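PDB 3WPU: beta-fructofuranosidase from Arthrobacter, which belongs to the levansucrase/invertase family, whose members share a five-bladed beta-propeller fold. Local coordinates for residues 199-205 with 219-225; 309-313 with 322-326; 169-173 with 489-493. All blocks are in the same frame, centred on the assembly; numbering follows the deposited sequence. Where two conformers were deposited one is given.

Interaction 1. Residues 199-205 with 219-225; sequences RIALSVG and FNKVTDL
Segment 199-205 is extended; 219-225 runs antiparallel to it, regular from Val222 to Asp224. Their axes come within 4.6 Å, with N-to-C directions at 150°. Leu202 and Thr223 form a hydrogen-bonded pair: Leu202 N gives to Thr223 O (2.9 Å) and Thr223 N to Leu202 O (2.8 Å). Ala201 faces Asp224 as a non-hydrogen-bonded pair. Leu225 N gives to Ile200 O at 2.8 Å. Between Val222 and Phe219 the regular ladder opens; Phe219 has left-handed angles (56/42). Water 1 accepts from Val204 N (3.0 Å) and donates to Lys221 O (2.9 Å). Water 2 accepts from Lys221 N (3.0 Å) and donates to Val204 O (2.8 Å). Lys221 O also takes Ser203 OG (chi1 t) at 2.7 Å, and Val204 O takes Phe219 N at 2.9 Å. Gly205 CA is 3.6 Å from the centroid of the Phe219 ring (chi1 m), a CH-pi contact; a CB on Gly205 would clash. Extended Arg199 puts NH1 2.8 Å from Asp224 OD2, a salt bridge; its NH2 pairs with Asp197 and Glu153. Strands 197-210 and 213-226 form a beta hairpin, with 174-184 on the other edge of 197-210, consistent with a beta-propeller blade.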
ATOM      1  N   ARG A 199      -1.533   9.026  14.127  1.00  9.79           N
ATOM      2  CA  ARG A 199      -3.006   9.009  14.099  1.00 10.13           C
ATOM      3  C   ARG A 199      -3.516   8.903  12.690  1.00 10.48           C
ATOM      4  O   ARG A 199      -2.911   9.445  11.758  1.00 11.15           O
ATOM      5  CB  ARG A 199      -3.561  10.249  14.758  1.00 10.40           C
ATOM      6  CG  ARG A 199      -3.042  10.440  16.178  1.00 11.05           C
ATOM      7  CD  ARG A 199      -3.763  11.542  16.913  1.00 11.56           C
ATOM      8  NE  ARG A 199      -3.155  11.812  18.210  1.00 12.52           N
ATOM      9  CZ  ARG A 199      -3.561  12.771  19.038  1.00 13.60           C
ATOM     10  NH1 ARG A 199      -4.634  13.494  18.752  1.00 14.82           N
ATOM     11  NH2 ARG A 199      -2.912  12.988  20.168  1.00 14.36           N
ATOM     12  N   ILE A 200      -4.676   8.260  12.525  1.00  9.99           N
ATOM     13  CA  ILE A 200      -5.305   8.193  11.224  1.00 10.28           C
ATOM     14  C   ILE A 200      -6.194   9.428  11.130  1.00 10.37           C
ATOM     15  O   ILE A 200      -7.002   9.699  12.023  1.00 10.35           O
ATOM     16  CB  ILE A 200      -6.079   6.865  11.032  1.00 10.41           C
ATOM     17  CG1 ILE A 200      -5.076   5.727  10.904  1.00 10.63           C
ATOM     18  CG2 ILE A 200      -6.987   6.954   9.820  1.00 10.39           C
ATOM     19  CD1 ILE A 200      -5.648   4.337  10.934  1.00 10.53           C
ATOM     20  N   ALA A 201      -5.999  10.184  10.063  1.00 10.46           N
ATOM     21  CA  ALA A 201      -6.569  11.510   9.902  1.00 10.22           C
ATOM     22  C   ALA A 201      -7.136  11.693   8.513  1.00 10.05           C
ATOM     23  O   ALA A 201      -6.837  10.923   7.594  1.00  9.81           O
ATOM     24  CB  ALA A 201      -5.506  12.569  10.163  1.00 10.65           C
ATOM     25  N   LEU A 202      -7.952  12.741   8.370  1.00 10.41           N
ATOM     26  CA  LEU A 202      -8.592  13.093   7.107  1.00  9.66           C
ATOM     27  C   LEU A 202      -8.422  14.579   6.865  1.00 10.02           C
ATOM     28  O   LEU A 202      -8.562  15.367   7.794  1.00 10.37           O
ATOM     29  CB  LEU A 202     -10.098  12.831   7.180  1.00  9.89           C
ATOM     30  CG  LEU A 202     -11.011  13.419   6.107  1.00 10.00           C
ATOM     31  CD1 LEU A 202     -10.724  12.820   4.750  1.00 10.19           C
ATOM     32  CD2 LEU A 202     -12.498  13.183   6.464  1.00 10.26           C
ATOM     33  N   SER A 203      -8.166  14.962   5.621  1.00 10.26           N
ATOM     34  CA  SER A 203      -8.270  16.360   5.216  1.00 10.10           C
ATOM     35  C   SER A 203      -8.889  16.397   3.829  1.00 10.56           C
ATOM     36  O   SER A 203      -8.596  15.534   2.966  1.00 10.79           O
ATOM     37  CB  SER A 203      -6.883  17.025   5.182  1.00 10.09           C
ATOM     38  OG  SER A 203      -7.023  18.437   4.981  1.00 10.80           O
ATOM     39  N   VAL A 204      -9.783  17.365   3.643  1.00 11.04           N
ATOM     40  CA  VAL A 204     -10.534  17.527   2.409  1.00 11.17           C
ATOM     41  C   VAL A 204      -9.987  18.704   1.614  1.00 11.40           C
ATOM     42  O   VAL A 204      -9.721  19.796   2.169  1.00 11.64           O
ATOM     43  CB  VAL A 204     -12.034  17.709   2.684  1.00 12.01           C
ATOM     44  CG1 VAL A 204     -12.807  17.808   1.376  1.00 13.01           C
ATOM     45  CG2 VAL A 204     -12.552  16.550   3.538  1.00 12.60           C
ATOM     46  N   GLY A 205      -9.878  18.487   0.309  1.00 11.94           N
ATOM     47  CA  GLY A 205      -9.434  19.517  -0.615  1.00 12.46           C
ATOM     48  C   GLY A 205     -10.091  19.285  -1.944  1.00 13.35           C
ATOM     49  O   GLY A 205     -11.066  18.540  -2.046  1.00 13.38           O
ATOM     50  N   PHE A 219      -7.485  21.575   1.875  1.00 13.10           N
ATOM     51  CA  PHE A 219      -6.518  20.913   2.768  1.00 12.77           C
ATOM     52  C   PHE A 219      -6.067  21.856   3.889  1.00 12.79           C
ATOM     53  O   PHE A 219      -4.912  21.923   4.259  1.00 12.82           O
ATOM     54  CB  PHE A 219      -5.347  20.343   1.961  1.00 12.51           C
ATOM     55  CG  PHE A 219      -5.759  19.294   0.973  1.00 12.32           C
ATOM     56  CD1 PHE A 219      -6.319  18.095   1.413  1.00 11.82           C
ATOM     57  CD2 PHE A 219      -5.621  19.503  -0.397  1.00 12.11           C
ATOM     58  CE1 PHE A 219      -6.687  17.122   0.502  1.00 11.84           C
ATOM     59  CE2 PHE A 219      -5.967  18.526  -1.305  1.00 12.26           C
ATOM     60  CZ  PHE A 219      -6.548  17.348  -0.859  1.00 12.21           C
ATOM     61  N   ASN A 220      -7.038  22.582   4.418  1.00 12.63           N
ATOM     62  CA  ASN A 220      -6.827  23.595   5.453  0.50 12.84           C
ATOM     63  C   ASN A 220      -7.148  23.086   6.852  1.00 13.20           C
ATOM     64  O   ASN A 220      -6.716  23.663   7.842  1.00 13.10           O
ATOM     65  CB  ASN A 220      -7.646  24.877   5.160  0.50 12.58           C
ATOM     66  CG  ASN A 220      -9.087  24.597   4.761  0.50 12.61           C
ATOM     67  OD1 ASN A 220      -9.995  24.563   5.595  0.50 13.28           O
ATOM     68  ND2 ASN A 220      -9.305  24.389   3.472  0.50 11.95           N
ATOM     69  N   LYS A 221      -7.934  22.009   6.913  1.00 13.69           N
ATOM     70  CA  LYS A 221      -8.471  21.464   8.137  1.00 14.23           C
ATOM     71  C   LYS A 221      -8.153  19.974   8.170  1.00 12.87           C
ATOM     72  O   LYS A 221      -8.358  19.299   7.174  1.00 11.89           O
ATOM     73  CB  LYS A 221      -9.997  21.640   8.107  1.00 15.89           C
ATOM     74  CG  LYS A 221     -10.738  21.057   9.288  1.00 19.35           C
ATOM     75  CD  LYS A 221     -10.471  21.874  10.518  1.00 20.49           C
ATOM     76  CE  LYS A 221     -11.401  21.483  11.677  1.00 21.87           C
ATOM     77  NZ  LYS A 221     -10.865  22.125  12.918  1.00 22.42           N
ATOM     78  N   VAL A 222      -7.655  19.493   9.298  1.00 12.26           N
ATOM     79  CA  VAL A 222      -7.385  18.057   9.505  1.00 11.87           C
ATOM     80  C   VAL A 222      -8.285  17.519  10.616  1.00 12.22           C
ATOM     81  O   VAL A 222      -8.346  18.107  11.703  1.00 12.03           O
ATOM     82  CB  VAL A 222      -5.909  17.812   9.840  1.00 12.18           C
ATOM     83  CG1 VAL A 222      -5.661  16.331  10.075  1.00 12.27           C
ATOM     84  CG2 VAL A 222      -5.031  18.354   8.725  1.00 12.04           C
ATOM     85  N   THR A 223      -8.971  16.409  10.336  1.00 12.10           N
ATOM     86  CA  THR A 223      -9.831  15.746  11.299  1.00 12.33           C
ATOM     87  C   THR A 223      -9.157  14.493  11.834  1.00 11.61           C
ATOM     88  O   THR A 223      -8.706  13.651  11.059  1.00 11.70           O
ATOM     89  CB  THR A 223     -11.158  15.362  10.653  1.00 12.91           C
ATOM     90  OG1 THR A 223     -11.765  16.524  10.072  1.00 14.04           O
ATOM     91  CG2 THR A 223     -12.110  14.746  11.689  1.00 13.23           C
ATOM     92  N   ASP A 224      -9.118  14.366  13.150  1.00 11.37           N
ATOM     93  CA  ASP A 224      -8.487  13.233  13.831  1.00 11.53           C
ATOM     94  C   ASP A 224      -9.505  12.099  13.851  1.00 11.76           C
ATOM     95  O   ASP A 224     -10.587  12.253  14.429  1.00 13.26           O
ATOM     96  CB  ASP A 224      -8.110  13.702  15.246  1.00 12.20           C
ATOM     97  CG  ASP A 224      -7.337  12.684  16.050  1.00 12.78           C
ATOM     98  OD1 ASP A 224      -7.143  11.536  15.599  1.00 13.18           O
ATOM     99  OD2 ASP A 224      -6.969  13.057  17.183  1.00 13.57           O
ATOM    100  N   LEU A 225      -9.199  10.977  13.205  1.00 10.71           N
ATOM    101  CA  LEU A 225     -10.189   9.883  13.095  1.00 10.70           C
ATOM    102  C   LEU A 225      -9.995   8.768  14.104  1.00 10.92           C
ATOM    103  O   LEU A 225     -10.970   8.339  14.756  1.00 10.78           O
ATOM    104  CB  LEU A 225     -10.162   9.291  11.687  1.00 10.77           C
ATOM    105  CG  LEU A 225     -10.304  10.273  10.512  1.00 10.56           C
ATOM    106  CD1 LEU A 225     -10.179   9.503   9.219  1.00 10.90           C
ATOM    107  CD2 LEU A 225     -11.631  11.037  10.545  1.00 11.07           C
TER
HETATM  108  O   HOH W   1     -10.929  18.757   5.980  1.00 12.95           O
HETATM  109  O   HOH W   2      -9.693  21.265   4.564  1.00 15.36           O

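Interaction 2. Residues 309-313 with 322-326; sequences GLAKA and EFLPP
Two extended segments, 309-313 and 322-326, run antiparallel. Their axes approach to 4.5 Å and their N-to-C directions make 147°. Lys312 and Glu322 are a hydrogen-bonded pair: Lys312 N to Glu322 O and Glu322 N to Lys312 O are both 2.9 Å. Ala311 and Phe323 are a non-hydrogen-bonded pair with CA atoms 4.4 Å apart, and Ala311 CA lies 3.2 Å from Glu322 O in a CA-H...O contact. Leu324 N then gives to Leu310 O at 2.9 Å. The return bond is missing. Instead, Tyr233 OH hydrogen-bonds to both Leu310 N and Leu324 O. Past this point Pro325 and Pro326 lack amide hydrogens, and their carbonyls bond to Arg379. The pair is a beta hairpin of strands 305-313 and 321-331. Strand 260-266 lies on the other edge of 309-313, so the hairpin is part of a sheet of the kind that forms propeller blades. Leu310 (t, p), Lys312, Glu322 and Leu324 (m, t) share one face. There Leu310 CD2 meets Leu324 CD1 at 3.8 Å, and Lys312 CB sits 3.9 Å from Leu324 CD1. Lys312 is all-trans; its end turns away from 322-326, and NZ makes salt bridges with Glu258 and Glu21. Ala311 and Phe323 occupy the opposite face, where both touch Leu226 and the Phe323 ring meets Tyr233.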
ATOM      1  N   GLY A 309      -5.825  -4.073  10.957  1.00  8.82           N
ATOM      2  CA  GLY A 309      -7.069  -3.596  11.552  1.00  9.09           C
ATOM      3  C   GLY A 309      -8.163  -3.278  10.569  1.00  9.16           C
ATOM      4  O   GLY A 309      -7.945  -3.139   9.368  1.00  9.25           O
ATOM      5  N   LEU A 310      -9.388  -3.210  11.105  1.00  9.16           N
ATOM      6  CA  LEU A 310     -10.584  -2.840  10.356  1.00  9.24           C
ATOM      7  C   LEU A 310     -11.318  -1.762  11.171  1.00  9.20           C
ATOM      8  O   LEU A 310     -11.326  -1.801  12.421  1.00  9.55           O
ATOM      9  CB  LEU A 310     -11.508  -4.050  10.179  1.00  9.43           C
ATOM     10  CG  LEU A 310     -12.694  -3.850   9.229  1.00  9.76           C
ATOM     11  CD1 LEU A 310     -12.287  -3.633   7.779  1.00 10.01           C
ATOM     12  CD2 LEU A 310     -13.664  -5.026   9.345  1.00  9.65           C
ATOM     13  N   ALA A 311     -11.884  -0.793  10.464  1.00  9.76           N
ATOM     14  CA  ALA A 311     -12.734   0.228  11.065  1.00 10.29           C
ATOM     15  C   ALA A 311     -13.896   0.479  10.124  1.00 10.63           C
ATOM     16  O   ALA A 311     -13.829   0.209   8.917  1.00  9.73           O
ATOM     17  CB  ALA A 311     -11.979   1.515  11.341  1.00 10.68           C
ATOM     18  N   LYS A 312     -14.983   0.975  10.700  1.00 11.31           N
ATOM     19  CA  LYS A 312     -16.187   1.287   9.964  1.00 12.58           C
ATOM     20  C   LYS A 312     -16.601   2.741  10.211  1.00 11.48           C
ATOM     21  O   LYS A 312     -16.582   3.216  11.352  1.00 11.66           O
ATOM     22  CB  LYS A 312     -17.297   0.346  10.408  1.00 13.83           C
ATOM     23  CG  LYS A 312     -18.615   0.575   9.702  1.00 16.27           C
ATOM     24  CD  LYS A 312     -19.661  -0.371  10.272  1.00 18.70           C
ATOM     25  CE  LYS A 312     -20.980  -0.148   9.568  1.00 21.64           C
ATOM     26  NZ  LYS A 312     -21.985  -1.198   9.892  1.00 24.38           N
ATOM     27  N   ALA A 313     -16.972   3.430   9.130  1.00 12.40           N
ATOM     28  CA  ALA A 313     -17.400   4.843   9.210  1.00 12.86           C
ATOM     29  C   ALA A 313     -18.791   4.910   9.850  1.00 14.11           C
ATOM     30  O   ALA A 313     -19.662   4.040   9.602  1.00 14.29           O
ATOM     31  CB  ALA A 313     -17.420   5.481   7.837  1.00 13.23           C
ATOM     32  N   GLU A 322     -15.467   3.901  13.924  1.00 12.71           N
ATOM     33  CA  GLU A 322     -15.383   2.990  15.059  1.00 13.70           C
ATOM     34  C   GLU A 322     -14.423   1.867  14.671  1.00 12.54           C
ATOM     35  O   GLU A 322     -14.465   1.341  13.552  1.00 12.16           O
ATOM     36  CB  GLU A 322     -16.753   2.415  15.479  1.00 16.94           C
ATOM     37  CG  GLU A 322     -17.359   1.480  14.493  1.00 18.35           C
ATOM     38  CD  GLU A 322     -18.744   0.994  14.899  1.00 20.55           C
ATOM     39  OE1 GLU A 322     -19.199   0.036  14.267  1.00 21.15           O
ATOM     40  OE2 GLU A 322     -19.377   1.610  15.785  1.00 22.94           O
ATOM     41  N   PHE A 323     -13.561   1.515  15.600  1.00 11.86           N
ATOM     42  CA  PHE A 323     -12.726   0.349  15.450  1.00 11.68           C
ATOM     43  C   PHE A 323     -13.588  -0.900  15.444  1.00 11.19           C
ATOM     44  O   PHE A 323     -14.633  -0.967  16.130  1.00 11.70           O
ATOM     45  CB  PHE A 323     -11.747   0.212  16.611  1.00 11.75           C
ATOM     46  CG  PHE A 323     -10.532   1.099  16.522  1.00 11.57           C
ATOM     47  CD1 PHE A 323      -9.727   1.058  15.420  1.00 11.82           C
ATOM     48  CD2 PHE A 323     -10.192   1.920  17.572  1.00 11.43           C
ATOM     49  CE1 PHE A 323      -8.585   1.841  15.346  1.00 11.61           C
ATOM     50  CE2 PHE A 323      -9.059   2.716  17.524  1.00 12.05           C
ATOM     51  CZ  PHE A 323      -8.259   2.674  16.409  1.00 11.55           C
ATOM     52  N   LEU A 324     -13.160  -1.868  14.657  1.00 10.50           N
ATOM     53  CA  LEU A 324     -13.660  -3.232  14.705  1.00 10.84           C
ATOM     54  C   LEU A 324     -12.482  -4.156  15.013  1.00 10.41           C
ATOM     55  O   LEU A 324     -11.311  -3.717  14.967  1.00  9.97           O
ATOM     56  CB  LEU A 324     -14.330  -3.600  13.380  1.00 11.60           C
ATOM     57  CG  LEU A 324     -15.555  -2.763  13.007  1.00 11.95           C
ATOM     58  CD1 LEU A 324     -16.088  -3.106  11.628  1.00 12.54           C
ATOM     59  CD2 LEU A 324     -16.668  -2.904  14.043  1.00 12.23           C
ATOM     60  N   PRO A 325     -12.754  -5.432  15.332  1.00  9.77           N
ATOM     61  CA  PRO A 325     -11.617  -6.303  15.719  1.00 10.00           C
ATOM     62  C   PRO A 325     -10.628  -6.517  14.548  1.00  9.33           C
ATOM     63  O   PRO A 325     -10.986  -6.390  13.385  1.00  8.63           O
ATOM     64  CB  PRO A 325     -12.312  -7.594  16.173  1.00  9.93           C
ATOM     65  CG  PRO A 325     -13.683  -7.117  16.642  1.00 10.02           C
ATOM     66  CD  PRO A 325     -14.060  -6.061  15.647  1.00 10.29           C
ATOM     67  N   PRO A 326      -9.350  -6.802  14.847  1.00 10.12           N
ATOM     68  CA  PRO A 326      -8.441  -7.022  13.732  1.00 10.02           C
ATOM     69  C   PRO A 326      -8.866  -8.156  12.797  1.00 10.16           C
ATOM     70  O   PRO A 326      -9.477  -9.162  13.236  1.00 10.18           O
ATOM     71  CB  PRO A 326      -7.100  -7.390  14.419  1.00 10.17           C
ATOM     72  CG  PRO A 326      -7.254  -7.066  15.858  1.00 10.68           C
ATOM     73  CD  PRO A 326      -8.734  -7.068  16.159  1.00 10.31           C
TER

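Interaction 3. Residues 169-173 with 489-493; sequences VSKNG and HLFTN
This is a small tertiary contact between a tight turn and a strand from far along the chain, with 200 Å² buried. Segment 169-173 holds the turn that links strands 159-169 and 174-184. Its partner, 489-493, lies on strand 488-493, which is extended. Ser170 to Gly173 form a type I beta turn closed by Gly173 N to Ser170 O at 3.0 Å. Lys171 (-64/-24) and Asn172 (-87/6) fill its corners. Gly173 follows at 87/4, left-handed angles that would jam a CB against the carbonyl before it. The turn meets the strand mainly through Leu490 and Thr492, which both point toward it; Phe491 between them points away and packs edge-to-face on Phe516 of helix 514-520. The two strands joined by the turn are antiparallel and form a beta hairpin. Strand 488-493 runs beside it, paired in parallel with strand 88-90 of the same branched sheet. Leu490 (t, p) fits against the turn: its CD2 is 3.9 Å from Val169 CG2 and 3.3 Å from Ser170 O, and its CD1 is 3.6 Å from Lys171 O. Thr492 (chi1 t) brings OG1 to 3.1 Å from Lys171 O; OG1 is also within reach of Phe496 O, its main polar partner. Asn172 points away from the strand, and its OD1 accepts from Glu174 N.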
ATOM      1  N   VAL A 169     -11.996  10.327  -4.292  1.00 13.78           N
ATOM      2  CA  VAL A 169     -12.443  11.471  -5.092  1.00 15.23           C
ATOM      3  C   VAL A 169     -13.957  11.481  -5.137  1.00 16.59           C
ATOM      4  O   VAL A 169     -14.562  10.440  -5.095  1.00 17.93           O
ATOM      5  CB  VAL A 169     -11.832  11.451  -6.510  1.00 16.86           C
ATOM      6  CG1 VAL A 169     -12.272  10.242  -7.314  1.00 17.39           C
ATOM      7  CG2 VAL A 169     -12.076  12.762  -7.249  1.00 17.26           C
ATOM      8  N   SER A 170     -14.545  12.668  -5.188  1.00 17.51           N
ATOM      9  CA  SER A 170     -15.985  12.846  -5.287  1.00 19.70           C
ATOM     10  C   SER A 170     -16.277  13.390  -6.671  1.00 20.06           C
ATOM     11  O   SER A 170     -15.379  13.895  -7.340  1.00 19.65           O
ATOM     12  CB  SER A 170     -16.467  13.854  -4.243  1.00 20.61           C
ATOM     13  OG  SER A 170     -16.206  13.403  -2.923  1.00 23.42           O
ATOM     14  N   LYS A 171     -17.545  13.337  -7.070  1.00 21.53           N
ATOM     15  CA  LYS A 171     -17.964  13.782  -8.403  1.00 24.06           C
ATOM     16  C   LYS A 171     -17.742  15.269  -8.655  1.00 24.48           C
ATOM     17  O   LYS A 171     -17.647  15.672  -9.800  1.00 25.26           O
ATOM     18  CB  LYS A 171     -19.445  13.449  -8.649  1.00 25.89           C
ATOM     19  CG  LYS A 171     -19.685  11.987  -8.969  1.00 29.06           C
ATOM     20  CD  LYS A 171     -21.175  11.666  -9.050  1.00 32.53           C
ATOM     21  CE  LYS A 171     -21.393  10.196  -9.376  1.00 35.13           C
ATOM     22  NZ  LYS A 171     -22.836   9.812  -9.443  1.00 36.09           N
ATOM     23  N   ASN A 172     -17.679  16.068  -7.590  1.00 25.71           N
ATOM     24  CA  ASN A 172     -17.406  17.512  -7.698  1.00 26.96           C
ATOM     25  C   ASN A 172     -15.911  17.869  -7.720  1.00 25.69           C
ATOM     26  O   ASN A 172     -15.556  19.044  -7.682  1.00 27.10           O
ATOM     27  CB  ASN A 172     -18.100  18.257  -6.550  1.00 30.97           C
ATOM     28  CG  ASN A 172     -17.734  17.699  -5.179  1.00 35.13           C
ATOM     29  OD1 ASN A 172     -16.624  17.223  -4.970  1.00 33.92           O
ATOM     30  ND2 ASN A 172     -18.685  17.735  -4.247  1.00 39.53           N
ATOM     31  N   GLY A 173     -15.036  16.869  -7.773  1.00 23.27           N
ATOM     32  CA  GLY A 173     -13.590  17.112  -7.774  1.00 21.39           C
ATOM     33  C   GLY A 173     -12.994  17.230  -6.375  1.00 19.97           C
ATOM     34  O   GLY A 173     -11.802  17.498  -6.227  1.00 17.94           O
ATOM     35  N   HIS A 489     -12.464   8.333 -15.513  1.00 15.40           N
ATOM     36  CA  HIS A 489     -12.145   9.710 -15.861  1.00 16.69           C
ATOM     37  C   HIS A 489     -13.273  10.610 -15.444  1.00 17.76           C
ATOM     38  O   HIS A 489     -14.381  10.515 -15.977  1.00 17.50           O
ATOM     39  CB  HIS A 489     -11.898   9.796 -17.362  1.00 17.25           C
ATOM     40  CG  HIS A 489     -10.931   8.767 -17.825  1.00 17.59           C
ATOM     41  ND1 HIS A 489      -9.564   8.914 -17.676  1.00 18.38           N
ATOM     42  CD2 HIS A 489     -11.130   7.521 -18.312  1.00 17.70           C
ATOM     43  CE1 HIS A 489      -8.966   7.821 -18.118  1.00 18.81           C
ATOM     44  NE2 HIS A 489      -9.893   6.961 -18.499  1.00 18.36           N
ATOM     45  N   LEU A 490     -12.983  11.463 -14.466  1.00 17.57           N
ATOM     46  CA  LEU A 490     -13.951  12.406 -13.955  1.00 17.70           C
ATOM     47  C   LEU A 490     -13.899  13.666 -14.800  1.00 18.78           C
ATOM     48  O   LEU A 490     -12.818  14.209 -15.086  1.00 17.35           O
ATOM     49  CB  LEU A 490     -13.641  12.726 -12.485  1.00 18.62           C
ATOM     50  CG  LEU A 490     -14.594  13.697 -11.795  1.00 18.54           C
ATOM     51  CD1 LEU A 490     -16.020  13.167 -11.808  1.00 18.91           C
ATOM     52  CD2 LEU A 490     -14.157  13.960 -10.364  1.00 18.04           C
ATOM     53  N   PHE A 491     -15.082  14.117 -15.225  1.00 18.43           N
ATOM     54  CA  PHE A 491     -15.226  15.410 -15.871  1.00 20.16           C
ATOM     55  C   PHE A 491     -16.191  16.215 -15.028  1.00 21.99           C
ATOM     56  O   PHE A 491     -17.320  15.783 -14.813  1.00 22.26           O
ATOM     57  CB  PHE A 491     -15.735  15.225 -17.292  1.00 20.33           C
ATOM     58  CG  PHE A 491     -14.778  14.499 -18.167  1.00 21.04           C
ATOM     59  CD1 PHE A 491     -13.548  15.071 -18.467  1.00 21.27           C
ATOM     60  CD2 PHE A 491     -15.078  13.248 -18.678  1.00 21.13           C
ATOM     61  CE1 PHE A 491     -12.638  14.402 -19.277  1.00 21.87           C
ATOM     62  CE2 PHE A 491     -14.177  12.579 -19.489  1.00 21.27           C
ATOM     63  CZ  PHE A 491     -12.956  13.157 -19.787  1.00 20.93           C
ATOM     64  N   THR A 492     -15.722  17.342 -14.502  1.00 24.93           N
ATOM     65  CA  THR A 492     -16.463  18.092 -13.492  1.00 27.17           C
ATOM     66  C   THR A 492     -16.271  19.607 -13.681  1.00 29.83           C
ATOM     67  O   THR A 492     -15.189  20.082 -14.033  1.00 27.17           O
ATOM     68  CB  THR A 492     -16.054  17.653 -12.068  1.00 28.48           C
ATOM     69  OG1 THR A 492     -16.840  18.342 -11.086  1.00 29.62           O
ATOM     70  CG2 THR A 492     -14.575  17.916 -11.806  1.00 27.99           C
ATOM     71  N   ASN A 493     -17.347  20.359 -13.487  1.00 32.16           N
ATOM     72  CA  ASN A 493     -17.260  21.819 -13.515  1.00 37.27           C
ATOM     73  C   ASN A 493     -18.480  22.405 -12.871  1.00 38.97           C
ATOM     74  O   ASN A 493     -19.597  22.112 -13.299  1.00 36.67           O
ATOM     75  CB  ASN A 493     -17.101  22.359 -14.946  1.00 39.53           C
ATOM     76  CG  ASN A 493     -15.754  23.035 -15.173  1.00 41.72           C
ATOM     77  OD1 ASN A 493     -15.406  23.997 -14.478  1.00 42.51           O
ATOM     78  ND2 ASN A 493     -14.989  22.541 -16.150  1.00 41.93           N
TER

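Along the chain, residues 169-173 come first, then interaction 1, then interaction 2, and finally 489-493. Interaction 3 therefore brings together parts more than 300 residues apart, with both hairpins in between. Interactions 1 and 3 belong to the same branched sheet; their centres are 20 Å apart and their nearest atoms about 4 Å. Strand 174-184 leaves the turn of interaction 3 and pairs with strand 197-210 of interaction 1. Interaction 2 lies in a second sheet, its centre 18 Å from interaction 1 and 29 Å from interaction 3. Leu226 and Ile200 pack against that second sheet, so the two hairpins lie in neighbouring sheets that meet through apolar side chains.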